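Local coordinates for protein putative oxidoreductase (PDB 3FHL) that probably acts as a nucleotide-dependent oxidoreductase of the Gfo/Idh/MocA family, although its substrate is not established, at residues Gly173-Asp185 with Gly207-Leu219. Sequence-based numbering, arbitrary orientation. Where two conformers were deposited one is given.
Sequences GGLTYNLGSHLID and GGKVDDYFIIHLL
With CG lodged between backbone N and carbonyl carbon (chi1 65°), the carboxylate of Asp211 swings toward the first turn of helix 175-178, where Thr176 OG1, set beside its own backbone N (chi1 -54°), reaches back to it. Two donors of Thr176 then grip one oxygen. Thr176 N lies 3.0 Å from Asp211 OD2, on the syn lone pair of that oxygen, while Thr176 OG1 comes to 2.7 Å from Asp211 OD2, 45° out of the carboxylate plane. Leu175 N donates to Asp211 O (3.0 Å), so a single aspartate takes up two N-H groups at the helix start, which its negative carboxylate would be expected to suit. Tyr342 of helix 328-347 holds the second oxygen, OD1, and should steady the carboxylate. Further along, Phe214 sends its ring from strand 213-221 into the junction between helices 175-178 and 180-191: Phe214 CZ rests 3.5 Å from Gly180 CA, and Leu183 CD1 meets the ring edge 4.0 Å from Phe214 CZ. Ile216 CD1 continues this apolar layer, touching Thr176 CG2 at 4.1 Å and Ile184 CD1 at 4.3 Å. Helices packed on a large, mostly antiparallel sheet are characteristic of the C-terminal alpha/beta domain of the Gfo/Idh/MocA family.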
loop_
_atom_site.group_PDB
_atom_site.type_symbol
_atom_site.label_atom_id
_atom_site.label_comp_id
_atom_site.label_asym_id
_atom_site.label_seq_id
_atom_site.Cartn_x
_atom_site.Cartn_y
_atom_site.Cartn_z
ATOM N N GLY C 173 18.014 -0.525 14.304
ATOM C CA GLY C 173 17.262 0.522 14.991
ATOM C C GLY C 173 15.977 0.909 14.275
ATOM O O GLY C 173 15.004 1.332 14.911
ATOM N N GLY C 174 15.962 0.757 12.954
ATOM C CA GLY C 174 14.831 1.218 12.147
ATOM C C GLY C 174 13.572 0.369 12.217
ATOM O O GLY C 174 13.554 -0.694 12.846
ATOM N N LEU C 175 12.519 0.845 11.557
ATOM C CA LEU C 175 11.242 0.133 11.488
ATOM C C LEU C 175 11.344 -1.143 10.657
ATOM O O LEU C 175 10.676 -2.126 10.952
ATOM C CB LEU C 175 10.161 1.034 10.881
ATOM C CG LEU C 175 8.711 0.743 11.267
ATOM C CD1 LEU C 175 8.560 0.725 12.774
ATOM C CD2 LEU C 175 7.778 1.765 10.663
ATOM N N THR C 176 12.159 -1.098 9.605
ATOM C CA THR C 176 12.372 -2.247 8.705
ATOM C C THR C 176 12.986 -3.444 9.434
ATOM O O THR C 176 12.661 -4.600 9.131
ATOM C CB THR C 176 13.248 -1.848 7.503
ATOM O OG1 THR C 176 12.666 -0.704 6.861
ATOM C CG2 THR C 176 13.355 -2.992 6.462
ATOM N N TYR C 177 13.861 -3.166 10.393
ATOM C CA TYR C 177 14.364 -4.211 11.292
ATOM C C TYR C 177 13.327 -4.588 12.345
ATOM O O TYR C 177 12.965 -5.752 12.448
ATOM C CB TYR C 177 15.665 -3.794 11.983
ATOM C CG TYR C 177 16.924 -4.178 11.237
ATOM C CD1 TYR C 177 17.668 -3.212 10.551
ATOM C CD2 TYR C 177 17.380 -5.500 11.225
ATOM C CE1 TYR C 177 18.838 -3.551 9.862
ATOM C CE2 TYR C 177 18.552 -5.853 10.534
ATOM C CZ TYR C 177 19.272 -4.868 9.854
ATOM O OH TYR C 177 20.426 -5.189 9.169
ATOM N N ASN C 178 12.836 -3.601 13.100
ATOM C CA ASN C 178 11.964 -3.871 14.239
ATOM C C ASN C 178 10.626 -4.533 13.897
ATOM O O ASN C 178 10.261 -5.527 14.516
ATOM C CB ASN C 178 11.762 -2.605 15.078
ATOM C CG ASN C 178 13.017 -2.207 15.846
ATOM O OD1 ASN C 178 13.749 -3.058 16.360
ATOM N ND2 ASN C 178 13.265 -0.905 15.933
ATOM N N LEU C 179 9.904 -3.992 12.916
ATOM C CA LEU C 179 8.604 -4.549 12.548
ATOM C C LEU C 179 8.657 -5.343 11.266
ATOM O O LEU C 179 7.899 -6.290 11.090
ATOM C CB LEU C 179 7.534 -3.455 12.429
ATOM C CG LEU C 179 7.149 -2.756 13.739
ATOM C CD1 LEU C 179 6.017 -1.795 13.473
ATOM C CD2 LEU C 179 6.754 -3.770 14.797
ATOM N N GLY C 180 9.541 -4.942 10.363
ATOM C CA GLY C 180 9.692 -5.641 9.098
ATOM C C GLY C 180 10.121 -7.084 9.254
ATOM O O GLY C 180 9.656 -7.936 8.496
ATOM N N SER C 181 10.996 -7.360 10.229
ATOM C CA SER C 181 11.395 -8.739 10.541
ATOM C C SER C 181 10.172 -9.634 10.745
ATOM O O SER C 181 10.082 -10.687 10.127
ATOM C CB SER C 181 12.324 -8.811 11.761
ATOM O OG SER C 181 11.709 -8.227 12.903
ATOM N N HIS C 182 9.210 -9.186 11.552
ATOM C CA HIS C 182 7.991 -9.971 11.792
ATOM C C HIS C 182 7.178 -10.227 10.522
ATOM O O HIS C 182 6.685 -11.334 10.315
ATOM C CB HIS C 182 7.081 -9.298 12.833
ATOM C CG HIS C 182 7.712 -9.114 14.174
ATOM N ND1 HIS C 182 7.948 -10.161 15.037
ATOM C CD2 HIS C 182 8.114 -7.995 14.822
ATOM C CE1 HIS C 182 8.491 -9.698 16.147
ATOM N NE2 HIS C 182 8.599 -8.385 16.043
ATOM N N LEU C 183 7.037 -9.207 9.677
ATOM C CA LEU C 183 6.197 -9.306 8.479
ATOM C C LEU C 183 6.841 -10.165 7.413
ATOM O O LEU C 183 6.153 -10.912 6.721
ATOM C CB LEU C 183 5.897 -7.909 7.891
ATOM C CG LEU C 183 5.208 -6.904 8.834
ATOM C CD1 LEU C 183 4.778 -5.673 8.075
ATOM C CD2 LEU C 183 3.980 -7.526 9.535
ATOM N N ILE C 184 8.146 -9.984 7.234
ATOM C CA ILE C 184 8.920 -10.782 6.294
ATOM C C ILE C 184 8.921 -12.261 6.706
ATOM O O ILE C 184 8.679 -13.132 5.874
ATOM C CB ILE C 184 10.375 -10.270 6.164
ATOM C CG1 ILE C 184 10.409 -8.887 5.495
ATOM C CG2 ILE C 184 11.175 -11.241 5.322
ATOM C CD1 ILE C 184 11.652 -8.062 5.789
ATOM N N ASP C 185 9.180 -12.530 7.989
ATOM C CA ASP C 185 9.105 -13.913 8.501
ATOM C C ASP C 185 7.794 -14.616 8.147
ATOM O O ASP C 185 7.800 -15.715 7.580
ATOM C CB ASP C 185 9.328 -13.948 10.010
ATOM C CG ASP C 185 9.234 -15.359 10.576
ATOM O OD1 ASP C 185 10.054 -16.233 10.175
ATOM O OD2 ASP C 185 8.333 -15.583 11.419
ATOM N N GLY C 207 12.886 15.271 12.680
ATOM C CA GLY C 207 13.872 14.924 13.703
ATOM C C GLY C 207 14.257 13.454 13.770
ATOM O O GLY C 207 15.059 13.063 14.622
ATOM N N GLY C 208 13.696 12.641 12.874
ATOM C CA GLY C 208 13.928 11.194 12.876
ATOM C C GLY C 208 15.314 10.815 12.394
ATOM O O GLY C 208 15.842 11.424 11.459
ATOM N N LYS C 209 15.888 9.792 13.028
ATOM C CA LYS C 209 17.268 9.366 12.773
ATOM C C LYS C 209 17.346 8.031 12.023
ATOM O O LYS C 209 18.337 7.753 11.347
ATOM C CB LYS C 209 18.038 9.259 14.095
ATOM C CG LYS C 209 18.010 10.517 14.958
ATOM C CD LYS C 209 18.681 10.271 16.310
ATOM C CE LYS C 209 18.469 11.440 17.271
ATOM N NZ LYS C 209 19.083 11.186 18.611
ATOM N N VAL C 210 16.305 7.208 12.169
ATOM C CA VAL C 210 16.193 5.909 11.482
ATOM C C VAL C 210 14.864 5.831 10.734
ATOM O O VAL C 210 13.939 6.589 11.046
ATOM C CB VAL C 210 16.306 4.703 12.470
ATOM C CG1 VAL C 210 17.733 4.567 13.005
ATOM C CG2 VAL C 210 15.304 4.819 13.619
ATOM N N ASP C 211 14.765 4.919 9.762
ATOM C CA ASP C 211 13.536 4.774 8.976
ATOM C C ASP C 211 12.309 4.526 9.849
ATOM O O ASP C 211 12.359 3.777 10.844
ATOM C CB ASP C 211 13.690 3.707 7.872
ATOM C CG ASP C 211 13.910 2.299 8.427
ATOM O OD1 ASP C 211 15.023 2.019 8.896
ATOM O OD2 ASP C 211 12.977 1.469 8.371
ATOM N N ASP C 212 11.227 5.218 9.508
ATOM C CA ASP C 212 9.962 5.095 10.215
ATOM C C ASP C 212 8.849 4.813 9.217
ATOM O O ASP C 212 7.672 5.004 9.510
ATOM C CB ASP C 212 9.677 6.344 11.073
ATOM C CG ASP C 212 9.725 7.659 10.277
ATOM O OD1 ASP C 212 9.563 7.643 9.042
ATOM O OD2 ASP C 212 9.912 8.730 10.902
ATOM N N TYR C 213 9.246 4.341 8.035
ATOM C CA TYR C 213 8.312 3.960 6.995
ATOM C C TYR C 213 9.037 2.964 6.108
ATOM O O TYR C 213 10.177 3.204 5.718
ATOM C CB TYR C 213 7.936 5.175 6.124
ATOM C CG TYR C 213 7.128 4.819 4.900
ATOM C CD1 TYR C 213 5.738 4.849 4.944
ATOM C CD2 TYR C 213 7.749 4.423 3.704
ATOM C CE1 TYR C 213 4.986 4.500 3.848
ATOM C CE2 TYR C 213 6.996 4.062 2.595
ATOM C CZ TYR C 213 5.610 4.116 2.683
ATOM O OH TYR C 213 4.829 3.773 1.616
ATOM N N PHE C 214 8.356 1.889 5.737
ATOM C CA PHE C 214 8.876 1.045 4.648
ATOM C C PHE C 214 7.738 0.499 3.830
ATOM O O PHE C 214 6.633 0.304 4.341
ATOM C CB PHE C 214 9.812 -0.072 5.179
ATOM C CG PHE C 214 9.124 -1.152 5.989
ATOM C CD1 PHE C 214 8.369 -2.154 5.370
ATOM C CD2 PHE C 214 9.247 -1.176 7.366
ATOM C CE1 PHE C 214 7.740 -3.135 6.113
ATOM C CE2 PHE C 214 8.637 -2.168 8.116
ATOM C CZ PHE C 214 7.871 -3.144 7.484
ATOM N N ILE C 215 7.993 0.299 2.546
ATOM C CA ILE C 215 7.150 -0.538 1.721
ATOM C C ILE C 215 8.084 -1.526 1.007
ATOM O O ILE C 215 9.114 -1.127 0.478
ATOM C CB ILE C 215 6.249 0.256 0.731
ATOM C CG1 ILE C 215 5.327 -0.701 -0.032
ATOM C CG2 ILE C 215 7.075 1.156 -0.224
ATOM C CD1 ILE C 215 4.113 -0.047 -0.618
ATOM N N ILE C 216 7.722 -2.806 1.034
ATOM C CA ILE C 216 8.540 -3.872 0.460
ATOM C C ILE C 216 7.698 -4.749 -0.432
ATOM O O ILE C 216 6.609 -5.184 -0.063
ATOM C CB ILE C 216 9.213 -4.728 1.570
ATOM C CG1 ILE C 216 10.154 -3.851 2.411
ATOM C CG2 ILE C 216 9.946 -5.929 0.960
ATOM C CD1 ILE C 216 10.601 -4.471 3.736
ATOM N N HIS C 217 8.217 -5.030 -1.617
ATOM C CA HIS C 217 7.621 -6.024 -2.479
ATOM C C HIS C 217 8.561 -7.202 -2.577
ATOM O O HIS C 217 9.728 -7.031 -2.918
ATOM C CB HIS C 217 7.345 -5.445 -3.866
ATOM C CG HIS C 217 6.342 -4.342 -3.841
ATOM N ND1 HIS C 217 5.032 -4.553 -3.477
ATOM C CD2 HIS C 217 6.465 -3.014 -4.067
ATOM C CE1 HIS C 217 4.381 -3.405 -3.506
ATOM N NE2 HIS C 217 5.227 -2.456 -3.868
ATOM N N LEU C 218 8.039 -8.383 -2.258
ATOM C CA LEU C 218 8.788 -9.630 -2.409
ATOM C C LEU C 218 8.315 -10.217 -3.719
ATOM O O LEU C 218 7.153 -10.626 -3.859
ATOM C CB LEU C 218 8.534 -10.581 -1.229
ATOM C CG LEU C 218 8.760 -10.050 0.177
ATOM C CD1 LEU C 218 8.564 -11.186 1.180
ATOM C CD2 LEU C 218 10.154 -9.497 0.303
ATOM N N LEU C 219 9.211 -10.210 -4.698
ATOM C CA LEU C 219 8.840 -10.479 -6.078
ATOM C C LEU C 219 9.088 -11.944 -6.397
ATOM O O LEU C 219 10.197 -12.437 -6.209
ATOM C CB LEU C 219 9.630 -9.554 -7.031
ATOM C CG LEU C 219 9.599 -8.049 -6.678
ATOM C CD1 LEU C 219 10.734 -7.253 -7.321
ATOM C CD2 LEU C 219 8.259 -7.431 -7.020
#